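Local coordinates for glycosyl hydrolase family 2, TIM barrel domain protein (Faecalibacterium prausnitzii A2-165, PDB 6ED2), which probably hydrolyses beta-D-glucuronides, acting as a gut bacterial beta-glucuronidase of glycosyl hydrolase family 2, at residues 374-379 against 434-439; 414-419 against 454-459; 438-443 against 471-476; 490-495 against 529-534. One frame throughout, in Å; residues are numbered along the deposited sequence.

Interaction 1: residues 374-379 against 434-439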
loop_
_atom_site.group_PDB
_atom_site.type_symbol
_atom_site.label_atom_id
_atom_site.label_comp_id
_atom_site.label_asym_id
_atom_site.label_seq_id
_atom_site.Cartn_x
_atom_site.Cartn_y
_atom_site.Cartn_z
ATOM N N ILE A 374 15.076 -9.745 29.791
ATOM C CA ILE A 374 15.260 -10.671 28.677
ATOM C C ILE A 374 15.001 -12.095 29.149
ATOM O O ILE A 374 15.574 -12.535 30.155
ATOM C CB ILE A 374 16.683 -10.574 28.101
ATOM C CG1 ILE A 374 16.920 -9.187 27.484
ATOM C CG2 ILE A 374 16.940 -11.709 27.095
ATOM C CD1 ILE A 374 18.244 -9.090 26.755
ATOM N N ILE A 375 14.182 -12.821 28.394
ATOM C CA ILE A 375 14.118 -14.272 28.457
ATOM C C ILE A 375 15.022 -14.821 27.362
ATOM O O ILE A 375 14.744 -14.647 26.173
ATOM C CB ILE A 375 12.682 -14.786 28.304
ATOM C CG1 ILE A 375 11.786 -14.163 29.383
ATOM C CG2 ILE A 375 12.666 -16.303 28.386
ATOM C CD1 ILE A 375 10.322 -14.556 29.269
ATOM N N ASP A 376 16.095 -15.496 27.762
ATOM C CA ASP A 376 17.164 -15.916 26.863
ATOM C C ASP A 376 16.862 -17.318 26.353
ATOM O O ASP A 376 16.681 -18.251 27.153
ATOM C CB ASP A 376 18.500 -15.887 27.606
ATOM C CG ASP A 376 19.702 -15.612 26.692
ATOM O OD1 ASP A 376 19.567 -15.541 25.439
ATOM O OD2 ASP A 376 20.811 -15.486 27.261
ATOM N N GLU A 377 16.835 -17.479 25.035
ATOM C CA GLU A 377 16.343 -18.704 24.421
ATOM C C GLU A 377 17.391 -19.335 23.512
ATOM O O GLU A 377 17.973 -18.666 22.648
ATOM C CB GLU A 377 15.061 -18.431 23.631
ATOM C CG GLU A 377 14.468 -19.686 22.996
ATOM C CD GLU A 377 13.040 -19.473 22.490
ATOM O OE1 GLU A 377 12.125 -19.259 23.328
ATOM O OE2 GLU A 377 12.836 -19.532 21.253
ATOM N N VAL A 378 17.583 -20.634 23.681
ATOM C CA VAL A 378 18.505 -21.448 22.893
ATOM C C VAL A 378 17.808 -21.870 21.594
ATOM O O VAL A 378 16.572 -21.899 21.552
ATOM C CB VAL A 378 18.970 -22.621 23.778
ATOM C CG1 VAL A 378 17.967 -23.759 23.773
ATOM C CG2 VAL A 378 20.377 -23.061 23.462
ATOM N N PRO A 379 18.517 -22.160 20.478
ATOM C CA PRO A 379 17.787 -22.401 19.214
ATOM C C PRO A 379 17.094 -23.760 19.120
ATOM O O PRO A 379 17.086 -24.384 18.053
ATOM C CB PRO A 379 18.880 -22.267 18.142
ATOM C CG PRO A 379 20.073 -21.670 18.845
ATOM C CD PRO A 379 19.972 -22.137 20.253
ATOM N N ILE A 434 16.930 -12.569 32.871
ATOM C CA ILE A 434 16.251 -13.026 34.082
ATOM C C ILE A 434 15.642 -14.420 33.953
ATOM O O ILE A 434 15.098 -14.931 34.935
ATOM C CB ILE A 434 15.174 -12.020 34.548
ATOM C CG1 ILE A 434 14.277 -11.556 33.395
ATOM C CG2 ILE A 434 15.813 -10.804 35.197
ATOM C CD1 ILE A 434 13.113 -12.476 33.097
ATOM N N ALA A 435 15.715 -15.060 32.790
ATOM C CA ALA A 435 15.098 -16.376 32.639
ATOM C C ALA A 435 15.665 -17.055 31.407
ATOM O O ALA A 435 16.175 -16.396 30.494
ATOM C CB ALA A 435 13.570 -16.288 32.535
ATOM N N TRP A 436 15.553 -18.385 31.392
ATOM C CA TRP A 436 16.048 -19.236 30.314
ATOM C C TRP A 436 14.878 -19.956 29.668
ATOM O O TRP A 436 14.074 -20.577 30.365
ATOM C CB TRP A 436 17.047 -20.288 30.828
ATOM C CG TRP A 436 18.101 -19.737 31.744
ATOM C CD1 TRP A 436 18.217 -19.940 33.092
ATOM C CD2 TRP A 436 19.176 -18.866 31.375
ATOM N NE1 TRP A 436 19.318 -19.273 33.580
ATOM C CE2 TRP A 436 19.924 -18.606 32.544
ATOM C CE3 TRP A 436 19.595 -18.300 30.165
ATOM C CZ2 TRP A 436 21.055 -17.783 32.540
ATOM C CZ3 TRP A 436 20.734 -17.490 30.164
ATOM C CH2 TRP A 436 21.437 -17.236 31.342
ATOM N N SER A 437 14.787 -19.898 28.347
ATOM C CA SER A 437 13.796 -20.673 27.618
ATOM C C SER A 437 14.532 -21.779 26.880
ATOM O O SER A 437 15.411 -21.497 26.067
ATOM C CB SER A 437 12.997 -19.790 26.660
ATOM O OG SER A 437 12.236 -20.600 25.782
ATOM N N LEU A 438 14.179 -23.035 27.160
ATOM C CA LEU A 438 15.023 -24.153 26.755
ATOM C C LEU A 438 14.593 -24.797 25.444
ATOM O O LEU A 438 15.395 -25.513 24.834
ATOM C CB LEU A 438 15.046 -25.216 27.859
ATOM C CG LEU A 438 16.049 -25.093 29.016
ATOM C CD1 LEU A 438 16.182 -23.706 29.545
ATOM C CD2 LEU A 438 15.672 -26.023 30.156
ATOM N N LEU A 439 13.350 -24.573 25.012
ATOM C CA LEU A 439 12.817 -25.099 23.761
ATOM C C LEU A 439 11.697 -24.179 23.311
ATOM O O LEU A 439 11.037 -23.545 24.141
ATOM C CB LEU A 439 12.271 -26.535 23.887
ATOM C CG LEU A 439 13.046 -27.662 24.575
ATOM C CD1 LEU A 439 12.658 -27.737 26.029
ATOM C CD2 LEU A 439 12.791 -28.995 23.886
#
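The carboxylate of Asp376 meets the Trp436 indole at the ring edge, near its plane: OD2 of Asp376 lies 3.5 Å from CZ3 of Trp436, with the two flat groups turned 27° apart. Met423 of helix 409-427 packs on both side chains. Asp376 OD1 is bonded to Tyr364 OH, and Trp436 NE1 reaches Asp464. These two residues project toward the helices, whereas Ile375, Ala435, Glu377 and Ser437 occupy the inner face of the TIM barrel.

On that inner face Glu377 has CG opposite its backbone N (chi1 -178°), and its extended chain runs past Ser437. Ser437 OG donates to Glu377 OE1 at 2.8 Å, on the anti side and 32° out of the carboxylate plane. OE1 also forms a salt bridge with Arg353, and OE2 is bonded to His356. On the same face, CG2 of Ile375 touches CB of Ser437 at 3.9 Å.

Backbone hydrogen bonds of the parallel ladder join the strands, among them Asp376 N to Ala435 O (2.9 Å) and Ser437 N to Asp376 O (2.8 Å); a weak one from Val378 N closes the ladder. With an alanine in place of Glu377, Ser437 OG and Arg353 would probably lose their shared acceptor. The chemistry thus implies a buried carboxylate whose charge is probably balanced by Arg353 and which Ser437 of the next strand helps to orient.

Interaction 2: residues 414-419 against 454-459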
loop_
_atom_site.group_PDB
_atom_site.type_symbol
_atom_site.label_atom_id
_atom_site.label_comp_id
_atom_site.label_asym_id
_atom_site.label_seq_id
_atom_site.Cartn_x
_atom_site.Cartn_y
_atom_site.Cartn_z
ATOM N N LYS A 414 22.846 -33.868 22.647
ATOM C CA LYS A 414 24.231 -33.434 22.826
ATOM C C LYS A 414 24.433 -32.001 22.333
ATOM O O LYS A 414 25.017 -31.167 23.036
ATOM C CB LYS A 414 25.174 -34.400 22.102
ATOM C CG LYS A 414 26.657 -34.209 22.424
ATOM C CD LYS A 414 27.501 -35.376 21.891
ATOM C CE LYS A 414 28.996 -35.182 22.157
ATOM N NZ LYS A 414 29.596 -34.188 21.216
ATOM N N ASN A 415 23.945 -31.695 21.123
ATOM C CA ASN A 415 24.043 -30.333 20.598
ATOM C C ASN A 415 23.207 -29.360 21.419
ATOM O O ASN A 415 23.610 -28.210 21.629
ATOM C CB ASN A 415 23.622 -30.310 19.125
ATOM C CG ASN A 415 24.618 -31.039 18.232
ATOM O OD1 ASN A 415 25.786 -31.175 18.584
ATOM N ND2 ASN A 415 24.156 -31.530 17.087
ATOM N N HIS A 416 22.051 -29.810 21.910
ATOM C CA HIS A 416 21.210 -28.947 22.734
ATOM C C HIS A 416 21.907 -28.594 24.044
ATOM O O HIS A 416 21.893 -27.436 24.478
ATOM C CB HIS A 416 19.871 -29.647 22.973
ATOM C CG HIS A 416 18.779 -28.752 23.461
ATOM N ND1 HIS A 416 17.444 -29.079 23.328
ATOM C CD2 HIS A 416 18.812 -27.563 24.112
ATOM C CE1 HIS A 416 16.703 -28.131 23.878
ATOM N NE2 HIS A 416 17.507 -27.197 24.357
ATOM N N LYS A 417 22.557 -29.577 24.670
ATOM C CA LYS A 417 23.291 -29.314 25.902
ATOM C C LYS A 417 24.429 -28.325 25.672
ATOM O O LYS A 417 24.661 -27.432 26.495
ATOM C CB LYS A 417 23.832 -30.626 26.469
ATOM C CG LYS A 417 22.799 -31.451 27.206
ATOM C CD LYS A 417 23.344 -32.844 27.512
ATOM C CE LYS A 417 22.549 -33.508 28.636
ATOM N NZ LYS A 417 22.967 -34.926 28.885
ATOM N N ALA A 418 25.154 -28.476 24.563
ATOM C CA ALA A 418 26.261 -27.573 24.248
ATOM C C ALA A 418 25.773 -26.143 24.042
ATOM O O ALA A 418 26.325 -25.195 24.612
ATOM C CB ALA A 418 26.986 -28.069 22.997
ATOM N N ALA A 419 24.732 -25.975 23.220
ATOM C CA ALA A 419 24.141 -24.660 23.014
ATOM C C ALA A 419 23.682 -24.048 24.329
ATOM O O ALA A 419 23.940 -22.866 24.600
ATOM C CB ALA A 419 22.975 -24.770 22.027
ATOM N N LYS A 454 14.294 -33.815 31.123
ATOM C CA LYS A 454 14.818 -33.879 32.490
ATOM C C LYS A 454 16.283 -33.471 32.555
ATOM O O LYS A 454 16.610 -32.549 33.321
ATOM C CB LYS A 454 14.600 -35.280 33.083
ATOM C CG LYS A 454 15.119 -35.450 34.522
ATOM C CD LYS A 454 14.727 -36.841 35.061
ATOM C CE LYS A 454 15.242 -37.093 36.476
ATOM N NZ LYS A 454 16.372 -38.061 36.368
ATOM N N PRO A 455 17.198 -34.060 31.780
ATOM C CA PRO A 455 18.593 -33.595 31.855
ATOM C C PRO A 455 18.778 -32.160 31.389
ATOM O O PRO A 455 19.672 -31.480 31.901
ATOM C CB PRO A 455 19.343 -34.586 30.956
ATOM C CG PRO A 455 18.306 -35.068 29.993
ATOM C CD PRO A 455 17.042 -35.148 30.789
ATOM N N LEU A 456 17.943 -31.658 30.469
ATOM C CA LEU A 456 18.110 -30.278 30.008
ATOM C C LEU A 456 17.790 -29.287 31.107
ATOM O O LEU A 456 18.539 -28.331 31.339
ATOM C CB LEU A 456 17.220 -30.000 28.809
ATOM C CG LEU A 456 17.875 -30.267 27.469
ATOM C CD1 LEU A 456 16.813 -30.090 26.423
ATOM C CD2 LEU A 456 19.056 -29.345 27.223
ATOM N N PHE A 457 16.661 -29.484 31.784
ATOM C CA PHE A 457 16.299 -28.568 32.855
ATOM C C PHE A 457 17.245 -28.705 34.036
ATOM O O PHE A 457 17.473 -27.732 34.756
ATOM C CB PHE A 457 14.845 -28.806 33.267
ATOM C CG PHE A 457 13.856 -28.185 32.320
ATOM C CD1 PHE A 457 13.273 -26.962 32.611
ATOM C CD2 PHE A 457 13.544 -28.812 31.124
ATOM C CE1 PHE A 457 12.371 -26.377 31.737
ATOM C CE2 PHE A 457 12.662 -28.238 30.234
ATOM C CZ PHE A 457 12.069 -27.004 30.547
ATOM N N GLU A 458 17.814 -29.894 34.246
ATOM C CA GLU A 458 18.803 -30.036 35.312
ATOM C C GLU A 458 20.078 -29.270 34.970
ATOM O O GLU A 458 20.631 -28.552 35.815
ATOM C CB GLU A 458 19.097 -31.521 35.563
ATOM C CG GLU A 458 18.263 -32.136 36.708
ATOM C CD GLU A 458 18.042 -33.676 36.600
ATOM O OE1 GLU A 458 17.072 -34.173 37.231
ATOM O OE2 GLU A 458 18.820 -34.396 35.912
ATOM N N LEU A 459 20.549 -29.404 33.727
ATOM C CA LEU A 459 21.716 -28.645 33.276
ATOM C C LEU A 459 21.515 -27.140 33.455
ATOM O O LEU A 459 22.402 -26.439 33.956
ATOM C CB LEU A 459 22.013 -28.987 31.819
ATOM C CG LEU A 459 23.304 -28.413 31.230
ATOM C CD1 LEU A 459 24.534 -28.844 32.058
ATOM C CD2 LEU A 459 23.432 -28.821 29.759
#
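Helices 409-427 and 449-463, neighbours in the outer layer of the TIM barrel, meet where Leu456 lays a methyl group over the imidazole of His416. This is a CH-pi contact: CD1 of Leu456 stands 3.4 Å from the centroid of the His416 ring, 21° off its normal and displaced toward CE1 and ND1. The other methyl, CD2, comes within 3.6 Å of His416 CD2. With CG trans to the backbone N (chi1 -164°), the imidazole leans along the helix flank toward strand 433-440; ND1 is bonded to Tyr452 OH, and NE2 makes a weak bond to Leu438 O.

Nearer the surface, Lys417 supplies its aliphatic chain. Its CG touches CD2 of Leu459 at 3.7 Å, and farther along CE passes CB of Pro455 at 4.1 Å, the two side chains crossing at about a right angle. Replacing His416 by alanine is likely to leave the Leu456 methyls without a ring to rest on and Tyr452 OH without its imidazole partner.

No hydrogen bond links the segments, whose axes are 10.5 Å apart and only 14° from parallel, as expected for successive helices packed side by side around a beta/alpha barrel.

Interaction 3: residues 438-443 against 471-476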
loop_
_atom_site.group_PDB
_atom_site.type_symbol
_atom_site.label_atom_id
_atom_site.label_comp_id
_atom_site.label_asym_id
_atom_site.label_seq_id
_atom_site.Cartn_x
_atom_site.Cartn_y
_atom_site.Cartn_z
ATOM N N LEU A 438 14.179 -23.035 27.160
ATOM C CA LEU A 438 15.023 -24.153 26.755
ATOM C C LEU A 438 14.593 -24.797 25.444
ATOM O O LEU A 438 15.395 -25.513 24.834
ATOM C CB LEU A 438 15.046 -25.216 27.859
ATOM C CG LEU A 438 16.049 -25.093 29.016
ATOM C CD1 LEU A 438 16.182 -23.706 29.545
ATOM C CD2 LEU A 438 15.672 -26.023 30.156
ATOM N N LEU A 439 13.350 -24.573 25.012
ATOM C CA LEU A 439 12.817 -25.099 23.761
ATOM C C LEU A 439 11.697 -24.179 23.311
ATOM O O LEU A 439 11.037 -23.545 24.141
ATOM C CB LEU A 439 12.271 -26.535 23.887
ATOM C CG LEU A 439 13.046 -27.662 24.575
ATOM C CD1 LEU A 439 12.658 -27.737 26.029
ATOM C CD2 LEU A 439 12.791 -28.995 23.886
ATOM N N ASN A 440 11.502 -24.077 21.992
ATOM C CA ASN A 440 10.352 -23.359 21.443
ATOM C C ASN A 440 9.464 -24.356 20.716
ATOM O O ASN A 440 9.861 -24.921 19.689
ATOM C CB ASN A 440 10.746 -22.222 20.496
ATOM C CG ASN A 440 9.516 -21.445 19.988
ATOM O OD1 ASN A 440 8.927 -20.631 20.713
ATOM N ND2 ASN A 440 9.114 -21.716 18.752
ATOM N N GLU A 441 8.264 -24.552 21.244
ATOM C CA GLU A 441 7.247 -25.397 20.630
ATOM C C GLU A 441 7.752 -26.806 20.294
ATOM O O GLU A 441 7.633 -27.258 19.154
ATOM C CB GLU A 441 6.694 -24.724 19.383
ATOM C CG GLU A 441 5.940 -23.446 19.664
ATOM C CD GLU A 441 5.287 -22.877 18.421
ATOM O OE1 GLU A 441 5.652 -23.299 17.303
ATOM O OE2 GLU A 441 4.404 -22.011 18.558
ATOM N N PRO A 442 8.313 -27.524 21.263
ATOM C CA PRO A 442 8.641 -28.929 21.022
ATOM C C PRO A 442 7.369 -29.758 21.058
ATOM O O PRO A 442 6.359 -29.367 21.647
ATOM C CB PRO A 442 9.569 -29.284 22.190
ATOM C CG PRO A 442 9.079 -28.427 23.290
ATOM C CD PRO A 442 8.549 -27.146 22.670
ATOM N N GLN A 443 7.425 -30.916 20.404
ATOM C CA GLN A 443 6.312 -31.859 20.447
ATOM C C GLN A 443 6.335 -32.564 21.811
ATOM O O GLN A 443 6.729 -33.721 21.940
ATOM C CB GLN A 443 6.407 -32.850 19.287
ATOM C CG GLN A 443 5.241 -33.847 19.194
ATOM C CD GLN A 443 5.374 -34.820 18.019
ATOM O OE1 GLN A 443 6.475 -35.149 17.569
ATOM N NE2 GLN A 443 4.238 -35.272 17.511
ATOM N N THR A 471 11.946 -22.111 31.536
ATOM C CA THR A 471 10.678 -22.272 30.842
ATOM C C THR A 471 10.955 -22.870 29.470
ATOM O O THR A 471 12.104 -23.113 29.094
ATOM C CB THR A 471 9.915 -20.931 30.722
ATOM O OG1 THR A 471 8.540 -21.181 30.373
ATOM C CG2 THR A 471 10.538 -20.030 29.642
ATOM N N TYR A 472 9.879 -23.126 28.734
ATOM C CA TYR A 472 9.927 -23.468 27.319
ATOM C C TYR A 472 8.548 -23.138 26.786
ATOM O O TYR A 472 7.588 -23.091 27.550
ATOM C CB TYR A 472 10.271 -24.935 27.083
ATOM C CG TYR A 472 9.100 -25.887 27.269
ATOM C CD1 TYR A 472 8.370 -26.360 26.170
ATOM C CD2 TYR A 472 8.734 -26.335 28.545
ATOM C CE1 TYR A 472 7.305 -27.241 26.335
ATOM C CE2 TYR A 472 7.670 -27.216 28.723
ATOM C CZ TYR A 472 6.968 -27.675 27.621
ATOM O OH TYR A 472 5.922 -28.551 27.811
ATOM N N THR A 473 8.438 -22.884 25.487
ATOM C CA THR A 473 7.149 -22.419 24.997
ATOM C C THR A 473 6.326 -23.591 24.486
ATOM O O THR A 473 6.838 -24.482 23.801
ATOM C CB THR A 473 7.308 -21.350 23.913
ATOM O OG1 THR A 473 7.905 -21.937 22.753
ATOM C CG2 THR A 473 8.177 -20.205 24.425
ATOM N N VAL A 474 5.041 -23.580 24.823
ATOM C CA VAL A 474 4.169 -24.731 24.634
ATOM C C VAL A 474 3.408 -24.585 23.322
ATOM O O VAL A 474 2.736 -23.575 23.097
ATOM C CB VAL A 474 3.204 -24.888 25.820
ATOM C CG1 VAL A 474 2.303 -26.105 25.613
ATOM C CG2 VAL A 474 4.001 -24.991 27.122
ATOM N N LEU A 475 3.525 -25.600 22.470
ATOM C CA LEU A 475 2.768 -25.728 21.234
ATOM C C LEU A 475 1.266 -25.749 21.509
ATOM O O LEU A 475 0.816 -26.147 22.583
ATOM C CB LEU A 475 3.152 -27.033 20.537
ATOM C CG LEU A 475 3.844 -27.007 19.197
ATOM C CD1 LEU A 475 3.757 -28.388 18.604
ATOM C CD2 LEU A 475 3.193 -25.975 18.298
ATOM N N MET A 476 0.483 -25.373 20.489
ATOM C CA MET A 476 -0.969 -25.310 20.650
ATOM C C MET A 476 -1.592 -26.695 20.780
ATOM O O MET A 476 -2.659 -26.840 21.397
ATOM C CB MET A 476 -1.601 -24.563 19.474
ATOM C CG MET A 476 -1.785 -23.057 19.730
ATOM S SD MET A 476 -3.100 -22.228 18.764
ATOM C CE MET A 476 -4.551 -22.472 19.815
HETATM O O HOH W 1 1.610 -23.005 19.120
HETATM O O HOH W 2 5.141 -27.810 23.226
#
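Leu475, Thr473 and Glu441 bury the most surface here, at the C-terminal mouth of neighbouring parallel strands in the TIM barrel. Leu475 lies crosswise against Glu441: its CG touches Glu441 CB at 3.7 Å, and its CD2 comes equally close to Glu441 CD, so the leucine flanks the whole acidic side chain. One water joins Glu441 OE2 to Met476 N, the latter bond weak.

Thr473 joins the strands through backbone and hydroxyl alike. Its N donates to Leu439 O (3.0 Å), and its OG1 donates to Asn440 OD1 at 2.6 Å, approaching from above the amide plane, 59° out of it, rather than on a lone pair. OG1 sits between the backbone N and carbonyl carbon of its own residue (chi1 66°), where it also receives a weak bond from Glu441 N. The main bond of that N-H goes to Thr473 O at 2.9 Å. Asn440 OD1 is further bonded to Arg353.

Glu441 adopts a left-handed backbone conformation that turns the chain off the strand, and Pro442 CD then meets the edge of the Tyr472 ring at CD1 (3.6 Å). The Asn-Glu-Pro run matches the sequence ending the fourth barrel strand in related glycosidases. Glu441 OE2 is bonded to Asn495 ND2 and, with Asn440 ND2, to a glycerol, probably from the crystallisation liquor. The chemistry implies a polar barrel mouth in which Thr473 and Arg353 both grip the asparagine carbonyl, while the glutamate carboxylate lies against leucine and is bonded by Asn495 and water.

Interaction 4: residues 490-495 against 529-534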
loop_
_atom_site.group_PDB
_atom_site.type_symbol
_atom_site.label_atom_id
_atom_site.label_comp_id
_atom_site.label_asym_id
_atom_site.label_seq_id
_atom_site.Cartn_x
_atom_site.Cartn_y
_atom_site.Cartn_z
ATOM N N ASP A 490 9.530 -23.904 35.430
ATOM C CA ASP A 490 9.317 -23.079 36.622
ATOM C C ASP A 490 8.193 -22.071 36.411
ATOM O O ASP A 490 7.588 -21.585 37.378
ATOM C CB ASP A 490 10.597 -22.334 37.009
ATOM C CG ASP A 490 11.781 -23.265 37.239
ATOM O OD1 ASP A 490 11.622 -24.312 37.914
ATOM O OD2 ASP A 490 12.887 -22.940 36.759
ATOM N N PHE A 491 7.940 -21.699 35.165
ATOM C CA PHE A 491 6.759 -20.936 34.815
ATOM C C PHE A 491 6.404 -21.394 33.418
ATOM O O PHE A 491 7.281 -21.817 32.660
ATOM C CB PHE A 491 6.976 -19.411 34.921
ATOM C CG PHE A 491 8.019 -18.850 33.964
ATOM C CD1 PHE A 491 7.647 -18.363 32.717
ATOM C CD2 PHE A 491 9.355 -18.790 34.324
ATOM C CE1 PHE A 491 8.593 -17.835 31.840
ATOM C CE2 PHE A 491 10.318 -18.270 33.447
ATOM C CZ PHE A 491 9.929 -17.786 32.207
ATOM N N VAL A 492 5.123 -21.400 33.117
ATOM C CA VAL A 492 4.656 -21.921 31.841
ATOM C C VAL A 492 4.567 -20.769 30.848
ATOM O O VAL A 492 4.135 -19.664 31.203
ATOM C CB VAL A 492 3.309 -22.654 32.017
ATOM C CG1 VAL A 492 2.719 -23.047 30.677
ATOM C CG2 VAL A 492 3.527 -23.918 32.879
ATOM N N SER A 493 5.019 -21.020 29.611
ATOM C CA SER A 493 4.958 -20.065 28.504
ATOM C C SER A 493 4.112 -20.665 27.394
ATOM O O SER A 493 4.458 -21.723 26.853
ATOM C CB SER A 493 6.358 -19.742 27.963
ATOM O OG SER A 493 7.197 -19.191 28.963
ATOM N N LEU A 494 3.024 -19.990 27.036
ATOM C CA LEU A 494 2.117 -20.506 26.020
ATOM C C LEU A 494 2.225 -19.690 24.740
ATOM O O LEU A 494 2.297 -18.455 24.783
ATOM C CB LEU A 494 0.660 -20.493 26.511
ATOM C CG LEU A 494 0.279 -21.381 27.707
ATOM C CD1 LEU A 494 -1.233 -21.314 27.952
ATOM C CD2 LEU A 494 0.732 -22.835 27.523
ATOM N N ASN A 495 2.227 -20.388 23.605
ATOM C CA ASN A 495 2.030 -19.788 22.289
ATOM C C ASN A 495 0.615 -20.138 21.848
ATOM O O ASN A 495 0.344 -21.288 21.492
ATOM C CB ASN A 495 3.053 -20.308 21.275
ATOM C CG ASN A 495 4.493 -19.905 21.614
ATOM O OD1 ASN A 495 4.757 -19.199 22.596
ATOM N ND2 ASN A 495 5.427 -20.359 20.794
ATOM N N ARG A 529 2.423 -21.805 39.966
ATOM C CA ARG A 529 3.402 -21.266 39.023
ATOM C C ARG A 529 2.815 -20.119 38.193
ATOM O O ARG A 529 1.658 -20.189 37.766
ATOM C CB ARG A 529 3.887 -22.368 38.082
ATOM C CG ARG A 529 4.835 -23.382 38.727
ATOM C CD ARG A 529 5.173 -24.530 37.777
ATOM N NE ARG A 529 3.999 -25.310 37.373
ATOM C CZ ARG A 529 3.960 -26.092 36.294
ATOM N NH1 ARG A 529 5.017 -26.192 35.485
ATOM N NH2 ARG A 529 2.861 -26.770 36.006
ATOM N N PRO A 530 3.593 -19.061 37.928
ATOM C CA PRO A 530 3.171 -18.069 36.922
ATOM C C PRO A 530 3.032 -18.705 35.547
ATOM O O PRO A 530 3.723 -19.668 35.197
ATOM C CB PRO A 530 4.300 -17.028 36.932
ATOM C CG PRO A 530 5.137 -17.322 38.132
ATOM C CD PRO A 530 4.921 -18.767 38.487
ATOM N N LEU A 531 2.096 -18.175 34.777
ATOM C CA LEU A 531 1.988 -18.469 33.360
ATOM C C LEU A 531 2.136 -17.159 32.598
ATOM O O LEU A 531 1.630 -16.118 33.033
ATOM C CB LEU A 531 0.648 -19.148 33.035
ATOM C CG LEU A 531 0.424 -19.681 31.613
ATOM C CD1 LEU A 531 -0.434 -20.986 31.638
ATOM C CD2 LEU A 531 -0.227 -18.605 30.743
ATOM N N ILE A 532 2.861 -17.202 31.482
ATOM C CA ILE A 532 2.946 -16.068 30.581
ATOM C C ILE A 532 2.622 -16.546 29.179
ATOM O O ILE A 532 2.704 -17.739 28.860
ATOM C CB ILE A 532 4.323 -15.381 30.583
ATOM C CG1 ILE A 532 5.360 -16.237 29.861
ATOM C CG2 ILE A 532 4.765 -15.058 31.982
ATOM C CD1 ILE A 532 6.674 -15.491 29.679
ATOM N N PHE A 533 2.251 -15.591 28.337
ATOM C CA PHE A 533 2.086 -15.853 26.920
ATOM C C PHE A 533 3.313 -15.347 26.182
ATOM O O PHE A 533 3.735 -14.200 26.361
ATOM C CB PHE A 533 0.793 -15.226 26.402
ATOM C CG PHE A 533 -0.434 -15.944 26.899
ATOM C CD1 PHE A 533 -0.993 -16.971 26.159
ATOM C CD2 PHE A 533 -0.985 -15.633 28.139
ATOM C CE1 PHE A 533 -2.099 -17.662 26.639
ATOM C CE2 PHE A 533 -2.103 -16.303 28.619
ATOM C CZ PHE A 533 -2.652 -17.321 27.877
ATOM N N THR A 534 3.921 -16.226 25.406
ATOM C CA THR A 534 5.096 -15.865 24.642
ATOM C C THR A 534 4.807 -15.695 23.158
ATOM O O THR A 534 5.672 -15.188 22.435
ATOM C CB THR A 534 6.200 -16.918 24.843
ATOM O OG1 THR A 534 5.609 -18.224 24.849
ATOM C CG2 THR A 534 6.920 -16.676 26.164
#
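Asp490 O rests on the aliphatic part of Arg529, 3.6 Å from CG, beside the parallel strands 492-495 and 531-535 of the TIM barrel, which are joined by a beta-alpha-beta crossover through helix 508-525. The Asp490 carboxylate itself turns elsewhere, to Arg470.

Phe491 comes next. Its CB packs on Pro530, and its ring reaches ahead so that CE1 meets CD1 of Ile532 at 3.7 Å. Val492 opens the ladder, its N bonded to Pro530 O and its O accepting Ile532 N at 2.8 Å, nearly along the C=O axis (168°). Its CG2 lies over one face of the Arg529 guanidinium, off toward NH1. That group is pinned by Gln486 and by backbone carbonyls including those of Ala489 and Leu526, which would hold its plane against the valine.

Ser493 faces inward with Ile532; its OG, bonded to Thr471, lies 3.6 Å from Ile532 CG1. Leu494 returns to the helix side, where Trp522 touches it along with Val492 and Leu531. There Leu494 CD1 meets Leu531 CD1 at 3.8 Å, and Leu494 CB touches Phe533 CD1 at 3.9 Å. The backbone N and O of Leu494 pair with Ile532 O and Thr534 N.

Asn495 ends the segment at the barrel mouth, its ND2 bonded to Glu441. With CG opposite the carbonyl carbon (chi1 -65°), the amide swings back across the strands, and Thr534 OG1 donates to Asn495 OD1 at 2.6 Å.

How the interactions relate
All four contacts belong to the TIM barrel domain. Interactions 1, 3 and 4 join neighbouring strands of its parallel sheet, and interaction 2 joins two helices outside it. Interactions 1 and 3 share Leu438 and Leu439 on strand 433-440, their centres 11 Å apart; interaction 4 follows one strand farther round, 10 Å from interaction 3, through Thr471 to Phe491 and Ser493. Along the chain, interactions 1 and 2 interleave, while interaction 4 opens after the others close. Interaction 2 lies 13 Å from interaction 1, centre to centre, with Val378 and Leu438 packed against its helices. The three strand contacts span one run of the barrel, from strand 373-377 to strand 531-535, whose polar mouth gathers Glu377, Asn440 and Asn495.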